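Local coordinates for glutathione S-transferase, N-terminal domain protein (Pseudomonas putida, PDB 4NAX) that binds oxidized glutathione disulfide, one molecule per subunit, and probably acts as a glutathione-dependent transferase of the GST superfamily, at residues A[109-112]-A[113-116]; A[117-120]-A[121-125]. All blocks are in the same frame, centred on the assembly; numbering follows the deposited sequence.

Contacts 1 and 2 are consecutive stretches of one helix, 109-137, their centres 13 Å apart, and both face the second subunit of the dimer. Residues 109-116 open the helix, their centre about 20 Å from that of the chain, and carry the polar, partly buried part of the interface, with R112 in salt bridges to E99 of both subunits; residues 117-125 run inward, their centre 12 Å from that of the chain, and are buried and largely apolar. The side chain of L116 in contact 1 stays about 12 Å from the nearest bound glutathione disulfide, whereas M123 in contact 2 lines a pocket for one, with CE 3.3 Å from OE8 of the ligand.

Contact 1. Residues A[109-112]-A[113-116]; sequences PAQR and YQTL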
loop_
_atom_site.group_PDB
_atom_site.type_symbol
_atom_site.label_atom_id
_atom_site.label_comp_id
_atom_site.label_asym_id
_atom_site.label_seq_id
_atom_site.Cartn_x
_atom_site.Cartn_y
_atom_site.Cartn_z
ATOM N N PRO A 109 18.038 -7.229 -8.666
ATOM C CA PRO A 109 17.588 -6.019 -7.984
ATOM C C PRO A 109 16.583 -5.178 -8.764
ATOM O O PRO A 109 15.588 -4.732 -8.194
ATOM C CB PRO A 109 18.891 -5.259 -7.719
ATOM C CG PRO A 109 19.917 -6.319 -7.610
ATOM C CD PRO A 109 19.503 -7.383 -8.592
ATOM N N ALA A 110 16.824 -4.958 -10.047
ATOM C CA ALA A 110 15.882 -4.139 -10.814
ATOM C C ALA A 110 14.502 -4.772 -10.805
ATOM O O ALA A 110 13.511 -4.066 -10.616
ATOM C CB ALA A 110 16.365 -3.885 -12.237
ATOM N N GLN A 111 14.425 -6.092 -10.985
ATOM C CA GLN A 111 13.136 -6.781 -10.927
ATOM C C GLN A 111 12.497 -6.773 -9.545
ATOM O O GLN A 111 11.271 -6.667 -9.425
ATOM C CB GLN A 111 13.254 -8.203 -11.447
ATOM C CG GLN A 111 13.300 -8.264 -12.970
ATOM C CD GLN A 111 11.947 -7.943 -13.569
ATOM O OE1 GLN A 111 10.986 -8.669 -13.330
ATOM N NE2 GLN A 111 11.851 -6.848 -14.306
ATOM N N ARG A 112 13.325 -6.857 -8.510
ATOM C CA ARG A 112 12.834 -6.676 -7.149
ATOM C C ARG A 112 12.062 -5.357 -7.053
ATOM O O ARG A 112 10.927 -5.311 -6.572
ATOM C CB ARG A 112 13.987 -6.694 -6.145
ATOM C CG ARG A 112 13.626 -6.230 -4.741
ATOM C CD ARG A 112 14.875 -6.160 -3.840
ATOM N NE ARG A 112 14.550 -5.639 -2.523
ATOM C CZ ARG A 112 13.878 -6.328 -1.598
ATOM N NH1 ARG A 112 13.524 -7.590 -1.817
ATOM N NH2 ARG A 112 13.543 -5.761 -0.448
ATOM N N TYR A 113 12.686 -4.273 -7.501
ATOM C CA TYR A 113 12.069 -2.955 -7.350
ATOM C C TYR A 113 10.847 -2.784 -8.246
ATOM O O TYR A 113 9.852 -2.210 -7.833
ATOM C CB TYR A 113 13.106 -1.828 -7.522
ATOM C CG TYR A 113 14.197 -1.949 -6.473
ATOM C CD1 TYR A 113 13.882 -1.912 -5.130
ATOM C CD2 TYR A 113 15.526 -2.141 -6.827
ATOM C CE1 TYR A 113 14.842 -2.089 -4.156
ATOM C CE2 TYR A 113 16.501 -2.336 -5.861
ATOM C CZ TYR A 113 16.156 -2.312 -4.530
ATOM O OH TYR A 113 17.137 -2.542 -3.586
ATOM N N GLN A 114 10.875 -3.320 -9.461
ATOM C CA GLN A 114 9.681 -3.261 -10.314
ATOM C C GLN A 114 8.526 -4.023 -9.671
ATOM O O GLN A 114 7.364 -3.596 -9.748
ATOM C CB GLN A 114 9.931 -3.836 -11.708
ATOM C CG GLN A 114 11.026 -3.146 -12.503
ATOM C CD GLN A 114 10.807 -1.647 -12.640
ATOM O OE1 GLN A 114 9.730 -1.203 -13.040
ATOM N NE2 GLN A 114 11.814 -0.874 -12.294
ATOM N N THR A 115 8.834 -5.141 -9.014
ATOM C CA THR A 115 7.801 -5.929 -8.350
ATOM C C THR A 115 7.193 -5.151 -7.178
ATOM O O THR A 115 5.959 -5.093 -6.998
ATOM C CB THR A 115 8.355 -7.276 -7.877
ATOM O OG1 THR A 115 8.888 -7.987 -9.004
ATOM C CG2 THR A 115 7.266 -8.101 -7.262
ATOM N N LEU A 116 8.056 -4.532 -6.376
ATOM C CA LEU A 116 7.596 -3.740 -5.244
ATOM C C LEU A 116 6.763 -2.539 -5.699
ATOM O O LEU A 116 5.801 -2.168 -5.057
ATOM C CB LEU A 116 8.760 -3.311 -4.354
ATOM C CG LEU A 116 9.526 -4.429 -3.670
ATOM C CD1 LEU A 116 10.709 -3.889 -2.877
ATOM C CD2 LEU A 116 8.641 -5.250 -2.747
#
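R112 reaches forward along the helix to Y113 and L116. Its CB lies 3.1 Å from Y113 N, simply as the next residue along the backbone. With CG anti to the backbone N (chi1 168°) and the chain extended as far as NE, the side chain leaves the helix straight, and CG passes L116 CD1. CD then sits over one face of the Y113 ring, offset toward its rim and 4.1 Å from Y113 CZ. NE comes to 3.9 Å from Y113 CE1, with the guanidinium turned 81° from the ring plane, so the aliphatic part of the arginine, not its charged plane, covers the tyrosine. L116 CD1 lies over one guanidinium face, 4.2 Å from R112 NH2. That nitrogen forms salt bridges to E99 of its own chain and to E99 of the second subunit, two carboxylates that probably offset the charge of the second subunit's R112 close by.

The Y113 ring also leans back on the preceding turn, with CE2 4.2 Å from P109 CB; its OH hydrogen-bonds to E99 of the second subunit. On another side of the helix, T115 OG1 gives a hydrogen bond of 2.8 Å to Q111 O. T115 N reaches the same oxygen at 2.9 Å, from the opposite face of the carbonyl plane, so two donors grip one acceptor and fix the threonine's rotation.

These opening turns of helix 109-137 are wedged between several neighbours. R112 and L116 touch Q95 on helix 90-101, T115 packs on I180 and A181 of helix 180-193, and Y113 meets Y96 of the second subunit edge-to-face across the dimer interface.

Contact 2. Residues A[117-120]-A[121-125]; sequences QWLM and FQMGG. With GDS (oxidized glutathione disulfide), chain C.
The W118 and F121 rings form a T-shaped pair: the six-membered ring of W118 points its edge at the face of F121, with centroids 5.1 Å apart and planes at 81°. W118 CZ3 stands over the centre of that face, while CE3 comes to 3.7 Å from F121 CD2. One face of the indole carries Q117 NE2, offset toward the rim; Q117 OE1 takes a hydrogen bond from F88 N of the second subunit, whose ring meets W118 edge-to-face, and the H167 ring also meets W118. F121 has CG anti to its own N (chi1 165°), which lays the ring alongside the indole. A leucine in place of F121 would probably leave the indole edge without an aromatic face and open a gap beside it. Further round the helix, L119 CD1 touches M123 CG at 4.4 Å, and M123, bent at chi2 and chi3, directs its methyl to the glutathione disulfide. G125 N keeps the alpha-helical bond to F121 O, though the helix widens into a pi-type turn at 122-125.

F121 packs against L160, V163 and L164 of helix 148-168; L119 meets A184 of helix 180-193 and L94 of helix 90-101, while M120 touches M120 of the second subunit.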
loop_
_atom_site.group_PDB
_atom_site.type_symbol
_atom_site.label_atom_id
_atom_site.label_comp_id
_atom_site.label_asym_id
_atom_site.label_seq_id
_atom_site.Cartn_x
_atom_site.Cartn_y
_atom_site.Cartn_z
ATOM N N GLN A 117 7.148 -1.931 -6.813
ATOM C CA GLN A 117 6.367 -0.879 -7.431
ATOM C C GLN A 117 4.938 -1.343 -7.711
ATOM O O GLN A 117 3.969 -0.681 -7.334
ATOM C CB GLN A 117 7.043 -0.444 -8.725
ATOM C CG GLN A 117 6.223 0.422 -9.651
ATOM C CD GLN A 117 6.989 0.598 -10.942
ATOM O OE1 GLN A 117 7.819 1.490 -11.076
ATOM N NE2 GLN A 117 6.800 -0.336 -11.854
ATOM N N TRP A 118 4.791 -2.481 -8.385
ATOM C CA TRP A 118 3.455 -2.946 -8.697
ATOM C C TRP A 118 2.666 -3.398 -7.463
ATOM O O TRP A 118 1.446 -3.225 -7.415
ATOM C CB TRP A 118 3.501 -4.010 -9.785
ATOM C CG TRP A 118 3.856 -3.423 -11.131
ATOM C CD1 TRP A 118 5.001 -3.657 -11.858
ATOM C CD2 TRP A 118 3.090 -2.483 -11.895
ATOM N NE1 TRP A 118 4.974 -2.927 -13.023
ATOM C CE2 TRP A 118 3.812 -2.199 -13.068
ATOM C CE3 TRP A 118 1.865 -1.854 -11.705
ATOM C CZ2 TRP A 118 3.313 -1.334 -14.059
ATOM C CZ3 TRP A 118 1.377 -1.012 -12.675
ATOM C CH2 TRP A 118 2.105 -0.755 -13.837
ATOM N N LEU A 119 3.367 -3.922 -6.463
ATOM C CA LEU A 119 2.747 -4.212 -5.177
ATOM C C LEU A 119 2.180 -2.951 -4.515
ATOM O O LEU A 119 1.066 -2.952 -3.999
ATOM C CB LEU A 119 3.750 -4.919 -4.260
ATOM C CG LEU A 119 3.245 -5.260 -2.863
ATOM C CD1 LEU A 119 2.068 -6.221 -2.904
ATOM C CD2 LEU A 119 4.393 -5.813 -2.013
ATOM N N MET A 120 2.961 -1.872 -4.551
ATOM C CA MET A 120 2.511 -0.598 -3.973
ATOM C C MET A 120 1.334 0.002 -4.764
ATOM O O MET A 120 0.402 0.549 -4.179
ATOM C CB MET A 120 3.674 0.388 -3.962
ATOM C CG MET A 120 4.765 0.041 -2.962
ATOM S SD MET A 120 4.178 0.189 -1.268
ATOM C CE MET A 120 5.657 -0.383 -0.426
ATOM N N PHE A 121 1.363 -0.127 -6.086
ATOM C CA PHE A 121 0.267 0.275 -6.949
ATOM C C PHE A 121 -1.017 -0.458 -6.516
ATOM O O PHE A 121 -2.111 0.132 -6.433
ATOM C CB PHE A 121 0.637 -0.008 -8.410
ATOM C CG PHE A 121 -0.509 0.033 -9.385
ATOM C CD1 PHE A 121 -0.904 1.217 -9.972
ATOM C CD2 PHE A 121 -1.157 -1.130 -9.735
ATOM C CE1 PHE A 121 -1.928 1.236 -10.902
ATOM C CE2 PHE A 121 -2.191 -1.113 -10.656
ATOM C CZ PHE A 121 -2.581 0.078 -11.231
ATOM N N GLN A 122 -0.885 -1.752 -6.228
ATOM C CA GLN A 122 -2.017 -2.516 -5.750
ATOM C C GLN A 122 -2.519 -1.980 -4.416
ATOM O O GLN A 122 -3.722 -1.753 -4.212
ATOM C CB GLN A 122 -1.660 -4.005 -5.645
ATOM C CG GLN A 122 -2.848 -4.898 -5.323
ATOM C CD GLN A 122 -3.259 -4.845 -3.861
ATOM O OE1 GLN A 122 -2.432 -5.035 -2.979
ATOM N NE2 GLN A 122 -4.538 -4.636 -3.594
ATOM N N MET A 123 -1.587 -1.799 -3.484
ATOM C CA MET A 123 -1.946 -1.456 -2.106
ATOM C C MET A 123 -2.558 -0.073 -1.984
ATOM O O MET A 123 -3.417 0.146 -1.132
ATOM C CB MET A 123 -0.732 -1.603 -1.191
ATOM C CG MET A 123 -0.344 -3.074 -0.927
ATOM S SD MET A 123 -1.477 -3.999 0.109
ATOM C CE MET A 123 -1.179 -3.222 1.674
ATOM N N GLY A 124 -2.112 0.871 -2.822
ATOM C CA GLY A 124 -2.637 2.233 -2.791
ATOM C C GLY A 124 -3.792 2.503 -3.740
ATOM O O GLY A 124 -4.651 3.369 -3.469
ATOM N N GLY A 125 -3.863 1.738 -4.828
ATOM C CA GLY A 125 -4.819 2.000 -5.904
ATOM C C GLY A 125 -5.866 0.912 -6.009
ATOM O O GLY A 125 -7.037 1.124 -5.720
HETATM N N1 GDS C . -14.703 -1.069 6.993
HETATM C CA1 GDS C . -14.828 -1.542 5.616
HETATM C C1 GDS C . -15.745 -0.645 4.815
HETATM O OE1 GDS C . -15.629 -0.657 3.567
HETATM O OE2 GDS C . -16.588 0.077 5.392
HETATM C CB1 GDS C . -15.377 -2.974 5.621
HETATM C CG1 GDS C . -15.176 -3.737 4.304
HETATM C CD1 GDS C . -13.715 -3.987 4.028
HETATM O O1 GDS C . -12.914 -4.069 4.941
HETATM N N2 GDS C . -13.386 -4.091 2.746
HETATM C CA2 GDS C . -12.045 -4.404 2.297
HETATM C C2 GDS C . -11.461 -3.269 1.499
HETATM O O2 GDS C . -12.154 -2.623 0.721
HETATM C CB2 GDS C . -12.065 -5.665 1.431
HETATM S SG2 GDS C . -12.454 -7.176 2.304
HETATM N N3 GDS C . -10.157 -3.045 1.649
HETATM C CA3 GDS C . -9.468 -1.974 0.950
HETATM C C3 GDS C . -8.021 -2.271 0.622
HETATM O OE3 GDS C . -7.276 -1.281 0.463
HETATM O OE4 GDS C . -7.692 -3.452 0.463
HETATM N N4 GDS C . -12.002 -5.367 7.509
HETATM C CA4 GDS C . -12.504 -5.395 8.866
HETATM C C4 GDS C . -13.090 -4.084 9.315
HETATM O OE5 GDS C . -13.593 -4.008 10.474
HETATM O OE6 GDS C . -13.094 -3.130 8.496
HETATM C C5 GDS C . -10.925 -6.063 7.170
HETATM O O5 GDS C . -10.296 -6.721 7.993
HETATM C CA5 GDS C . -10.520 -6.047 5.712
HETATM N N5 GDS C . -9.070 -5.928 5.597
HETATM C CB5 GDS C . -11.008 -7.345 5.068
HETATM S SG5 GDS C . -10.543 -7.556 3.349
HETATM C CA6 GDS C . -4.845 -3.731 4.396
HETATM C C6 GDS C . -4.178 -4.986 3.918
HETATM O OE7 GDS C . -4.038 -5.929 4.735
HETATM O OE8 GDS C . -3.790 -5.019 2.727
HETATM N N6 GDS C . -4.274 -2.569 3.684
HETATM C CB6 GDS C . -6.354 -3.813 4.161
HETATM C CG6 GDS C . -6.992 -4.928 4.995
HETATM C CD6 GDS C . -8.495 -4.923 4.929
HETATM O O6 GDS C . -9.121 -4.079 4.278
#